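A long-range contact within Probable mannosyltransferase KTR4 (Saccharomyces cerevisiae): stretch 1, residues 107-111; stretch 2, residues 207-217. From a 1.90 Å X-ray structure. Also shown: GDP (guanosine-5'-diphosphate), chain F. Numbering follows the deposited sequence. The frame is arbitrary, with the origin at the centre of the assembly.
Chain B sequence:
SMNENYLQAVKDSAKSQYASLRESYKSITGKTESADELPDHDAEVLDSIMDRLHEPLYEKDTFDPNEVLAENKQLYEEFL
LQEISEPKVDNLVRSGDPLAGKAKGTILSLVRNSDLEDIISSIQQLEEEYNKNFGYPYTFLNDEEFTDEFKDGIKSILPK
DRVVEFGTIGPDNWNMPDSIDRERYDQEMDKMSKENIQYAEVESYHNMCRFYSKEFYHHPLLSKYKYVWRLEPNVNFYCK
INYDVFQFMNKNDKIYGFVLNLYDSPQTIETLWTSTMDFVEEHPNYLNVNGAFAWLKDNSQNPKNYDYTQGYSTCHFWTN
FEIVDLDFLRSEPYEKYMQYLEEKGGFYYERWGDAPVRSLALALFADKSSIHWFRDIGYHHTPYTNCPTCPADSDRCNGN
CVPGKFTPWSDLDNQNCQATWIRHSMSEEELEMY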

# COMPACT_ATOMS: atom_id res chain seq x y z
N ILE B 107 -8.06 13.13 1.11
CA ILE B 107 -7.25 12.45 2.11
C ILE B 107 -8.15 11.65 2.97
O ILE B 107 -9.15 12.16 3.42
CB ILE B 107 -6.48 13.47 2.92
CG1 ILE B 107 -5.58 14.22 1.96
CG2 ILE B 107 -5.62 12.74 3.91
CD1 ILE B 107 -5.36 15.56 2.43
N LEU B 108 -7.89 10.35 3.10
CA LEU B 108 -8.77 9.45 3.79
C LEU B 108 -8.14 8.86 5.03
O LEU B 108 -7.01 8.37 4.99
CB LEU B 108 -9.14 8.28 2.86
CG LEU B 108 -9.89 7.13 3.55
CD1 LEU B 108 -11.29 7.51 4.00
CD2 LEU B 108 -10.00 5.92 2.62
N SER B 109 -8.87 8.86 6.15
CA SER B 109 -8.41 8.16 7.33
C SER B 109 -9.57 7.37 7.95
O SER B 109 -10.62 7.94 8.28
CB SER B 109 -7.90 9.11 8.44
OG SER B 109 -7.02 10.14 8.00
N LEU B 110 -9.29 6.10 8.18
CA LEU B 110 -10.12 5.24 8.98
C LEU B 110 -9.53 5.28 10.34
O LEU B 110 -8.40 4.82 10.52
CB LEU B 110 -10.04 3.82 8.44
CG LEU B 110 -10.77 2.76 9.23
CD1 LEU B 110 -12.28 2.90 9.05
CD2 LEU B 110 -10.34 1.33 8.88
N VAL B 111 -10.28 5.82 11.32
CA VAL B 111 -9.76 5.99 12.65
C VAL B 111 -10.86 5.85 13.71
O VAL B 111 -12.04 5.99 13.38
CB VAL B 111 -9.15 7.39 12.87
CG1 VAL B 111 -7.78 7.47 12.18
CG2 VAL B 111 -9.98 8.48 12.29
N ASN B 207 -11.63 -7.23 10.73
CA ASN B 207 -12.65 -6.43 10.07
C ASN B 207 -12.00 -5.28 9.32
O ASN B 207 -12.46 -4.96 8.27
CB ASN B 207 -13.65 -5.82 11.08
CG ASN B 207 -14.52 -6.91 11.74
OD1 ASN B 207 -14.65 -8.05 11.26
ND2 ASN B 207 -15.15 -6.53 12.82
N MET B 208 -11.00 -4.65 9.93
CA MET B 208 -10.31 -3.54 9.27
C MET B 208 -9.63 -3.97 7.96
O MET B 208 -9.76 -3.33 6.93
CB MET B 208 -9.33 -2.94 10.21
CG MET B 208 -8.53 -1.76 9.62
SD MET B 208 -7.05 -2.27 8.68
CE MET B 208 -5.98 -3.10 9.84
N CYS B 209 -8.94 -5.08 8.03
CA CYS B 209 -8.22 -5.59 6.85
C CYS B 209 -9.15 -5.87 5.70
O CYS B 209 -8.92 -5.55 4.51
CB CYS B 209 -7.45 -6.83 7.23
SG CYS B 209 -6.02 -6.62 8.27
N ARG B 210 -10.26 -6.51 6.04
CA ARG B 210 -11.27 -6.76 5.04
C ARG B 210 -11.90 -5.47 4.49
O ARG B 210 -12.09 -5.32 3.24
CB ARG B 210 -12.32 -7.67 5.67
CG ARG B 210 -13.58 -7.85 4.81
CD ARG B 210 -14.36 -9.04 5.46
NE ARG B 210 -15.68 -9.18 4.91
CZ ARG B 210 -16.80 -8.73 5.48
NH1 ARG B 210 -16.76 -8.07 6.62
NH2 ARG B 210 -17.98 -9.01 4.93
N PHE B 211 -12.25 -4.52 5.38
CA PHE B 211 -12.86 -3.26 4.97
C PHE B 211 -11.86 -2.49 4.03
O PHE B 211 -12.27 -1.97 2.99
CB PHE B 211 -13.14 -2.39 6.19
CG PHE B 211 -13.63 -1.01 5.87
CD1 PHE B 211 -14.96 -0.78 5.57
CD2 PHE B 211 -12.78 0.07 5.92
CE1 PHE B 211 -15.43 0.47 5.21
CE2 PHE B 211 -13.24 1.37 5.56
CZ PHE B 211 -14.57 1.57 5.20
N TYR B 212 -10.60 -2.42 4.44
CA TYR B 212 -9.60 -1.67 3.57
C TYR B 212 -9.29 -2.41 2.26
O TYR B 212 -8.88 -1.80 1.26
CB TYR B 212 -8.33 -1.32 4.37
CG TYR B 212 -8.22 0.15 4.72
CD1 TYR B 212 -8.52 1.13 3.77
CD2 TYR B 212 -7.80 0.59 6.01
CE1 TYR B 212 -8.41 2.48 4.07
CE2 TYR B 212 -7.65 1.94 6.28
CZ TYR B 212 -7.95 2.88 5.33
OH TYR B 212 -7.81 4.26 5.59
N SER B 213 -9.56 -3.72 2.22
CA SER B 213 -9.36 -4.51 1.01
C SER B 213 -10.48 -4.25 0.05
O SER B 213 -10.25 -3.94 -1.14
CB SER B 213 -9.25 -6.03 1.28
OG SER B 213 -8.14 -6.39 2.09
N LYS B 214 -11.73 -4.37 0.53
CA LYS B 214 -12.86 -4.51 -0.44
C LYS B 214 -14.08 -3.64 -0.28
O LYS B 214 -14.96 -3.64 -1.15
CB LYS B 214 -13.31 -5.99 -0.49
CG LYS B 214 -14.19 -6.44 0.68
CD LYS B 214 -14.50 -7.94 0.52
CE LYS B 214 -15.78 -8.40 1.17
NZ LYS B 214 -16.92 -7.57 0.74
N GLU B 215 -14.14 -2.84 0.78
CA GLU B 215 -15.36 -2.08 1.07
C GLU B 215 -15.19 -0.57 1.13
O GLU B 215 -16.16 0.15 0.82
CB GLU B 215 -15.95 -2.60 2.36
CG GLU B 215 -17.25 -1.94 2.81
CD GLU B 215 -18.38 -1.99 1.77
OE1 GLU B 215 -18.35 -2.91 0.94
OE2 GLU B 215 -19.25 -1.10 1.78
N PHE B 216 -13.99 -0.06 1.53
CA PHE B 216 -13.89 1.39 1.84
C PHE B 216 -14.32 2.25 0.68
O PHE B 216 -15.04 3.24 0.85
CB PHE B 216 -12.50 1.77 2.32
CG PHE B 216 -11.51 1.97 1.21
CD1 PHE B 216 -10.79 0.95 0.74
CD2 PHE B 216 -11.33 3.22 0.65
CE1 PHE B 216 -9.86 1.12 -0.24
CE2 PHE B 216 -10.37 3.44 -0.36
CZ PHE B 216 -9.60 2.38 -0.77
N TYR B 217 -13.99 1.81 -0.55
CA TYR B 217 -14.28 2.64 -1.73
C TYR B 217 -15.77 2.61 -2.13
O TYR B 217 -16.18 3.39 -2.97
CB TYR B 217 -13.45 2.21 -2.95
CG TYR B 217 -13.39 0.72 -3.19
CD1 TYR B 217 -12.48 -0.09 -2.52
CD2 TYR B 217 -14.24 0.11 -4.14
CE1 TYR B 217 -12.46 -1.46 -2.73
CE2 TYR B 217 -14.19 -1.24 -4.39
CZ TYR B 217 -13.32 -2.03 -3.70
OH TYR B 217 -13.27 -3.37 -3.94
PB GDP F . -1.23 -1.45 11.60
O1B GDP F . -0.52 -1.77 12.86
O2B GDP F . -1.50 -2.49 10.67
O3B GDP F . -0.75 -0.18 11.00
O3A GDP F . -2.74 -1.26 12.16
PA GDP F . -3.52 0.02 12.69
O1A GDP F . -4.10 -0.16 14.02
O2A GDP F . -2.85 1.32 12.50
O5' GDP F . -4.77 -0.02 11.72
C5' GDP F . -4.86 0.42 10.36
C4' GDP F . -5.77 1.62 10.18
O4' GDP F . -7.10 1.20 10.52
C3' GDP F . -5.44 2.82 11.05
O3' GDP F . -5.85 4.02 10.35
C2' GDP F . -6.29 2.57 12.30
O2' GDP F . -6.65 3.78 12.96
C1' GDP F . -7.49 1.95 11.69
N9 GDP F . -8.19 0.97 12.56
C8 GDP F . -7.73 -0.21 13.05
N7 GDP F . -8.75 -0.83 13.77
C5 GDP F . -9.84 -0.02 13.69
C6 GDP F . -11.22 -0.10 14.20
O6 GDP F . -11.47 -1.15 14.87
N1 GDP F . -12.05 0.92 13.94
C2 GDP F . -11.65 2.04 13.23
N2 GDP F . -12.52 3.03 13.02
N3 GDP F . -10.38 2.17 12.74
C4 GDP F . -9.50 1.16 12.89
O HOH W 1 -6.36 5.14 7.68

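The last residues of a strand, 107-110, lie against the helix of the second stretch. The two run nearly antiparallel, at 156°, and their axes come no closer than 11.5 Å. Side chains must fill that gap. The contact buries 272 Å², summed over both sides, and no direct hydrogen bond crosses it. Packing does most of the work.

The strand alternates. Leu108 and Leu110 point toward the helix, while Ser109 points away and its OG is hydrogen-bonded elsewhere in the structure. The two leucines are therefore the bumps on this side. Both have chi1 near t and chi2 near p, so they project in the same way.

Leu110 is the more fully covered bump, with 94 Å² against 56 Å² for Leu108. It fits a hollow formed by Met208, Phe211 and Tyr212, residues that one helical turn brings to the same side. Leu110 CD2 meets Met208 CG at 3.7 Å. Leu110 CD1 lies 3.9 Å from Phe211 CE2, oblique to the ring. Leu110 CB is 3.7 Å from Tyr212 CE2. Both methyls of the branched side chain pack near Phe211, and CD2 also reaches Met208.

Leu108 fills a second hollow, between Tyr212 and Phe216. Leu108 CD2 is 3.6 Å from Phe216 CD2. The same methyl, Leu108 CD2, lies at the edge of the Tyr212 ring, 4.1 Å from Tyr212 CE1. Phe216 belongs to a 3-10 segment after the helix. Phe216 N bonds to Phe211 O at 3.0 Å, and the CA-to-CB bond of Phe216 points toward the strand.

Tyr212 is the ridge between the two leucines. Its CA-to-CB bond points sideways, but the end of the side chain comes nearer the strand. Its chi1, at -107°, lies between wells. Tyr212 OH sits 3.5 Å from Leu110 N, with no direct hydrogen bond between them. Water 1 links them instead. Water 1 accepts from Leu110 N at 3.1 Å and bonds to Tyr212 OH at 2.7 Å. Water 1 also bonds to GDP O3' at 2.9 Å. A tyrosine suits this place: its ring packs against the leucines and its hydroxyl meets the water.

The nucleotide borders the same contact. GDP O3' donates to Leu110 O at 2.7 Å, and GDP O2' donates to the same Leu110 O at 3.2 Å. Leu110 thus turns its side chain to the helix and offers its carbonyl to the ribose. Met208 CG touches both partners, lying 3.4 Å from GDP O4'. All the residues that pack across the contact are buried, as their largely apolar surfaces favour.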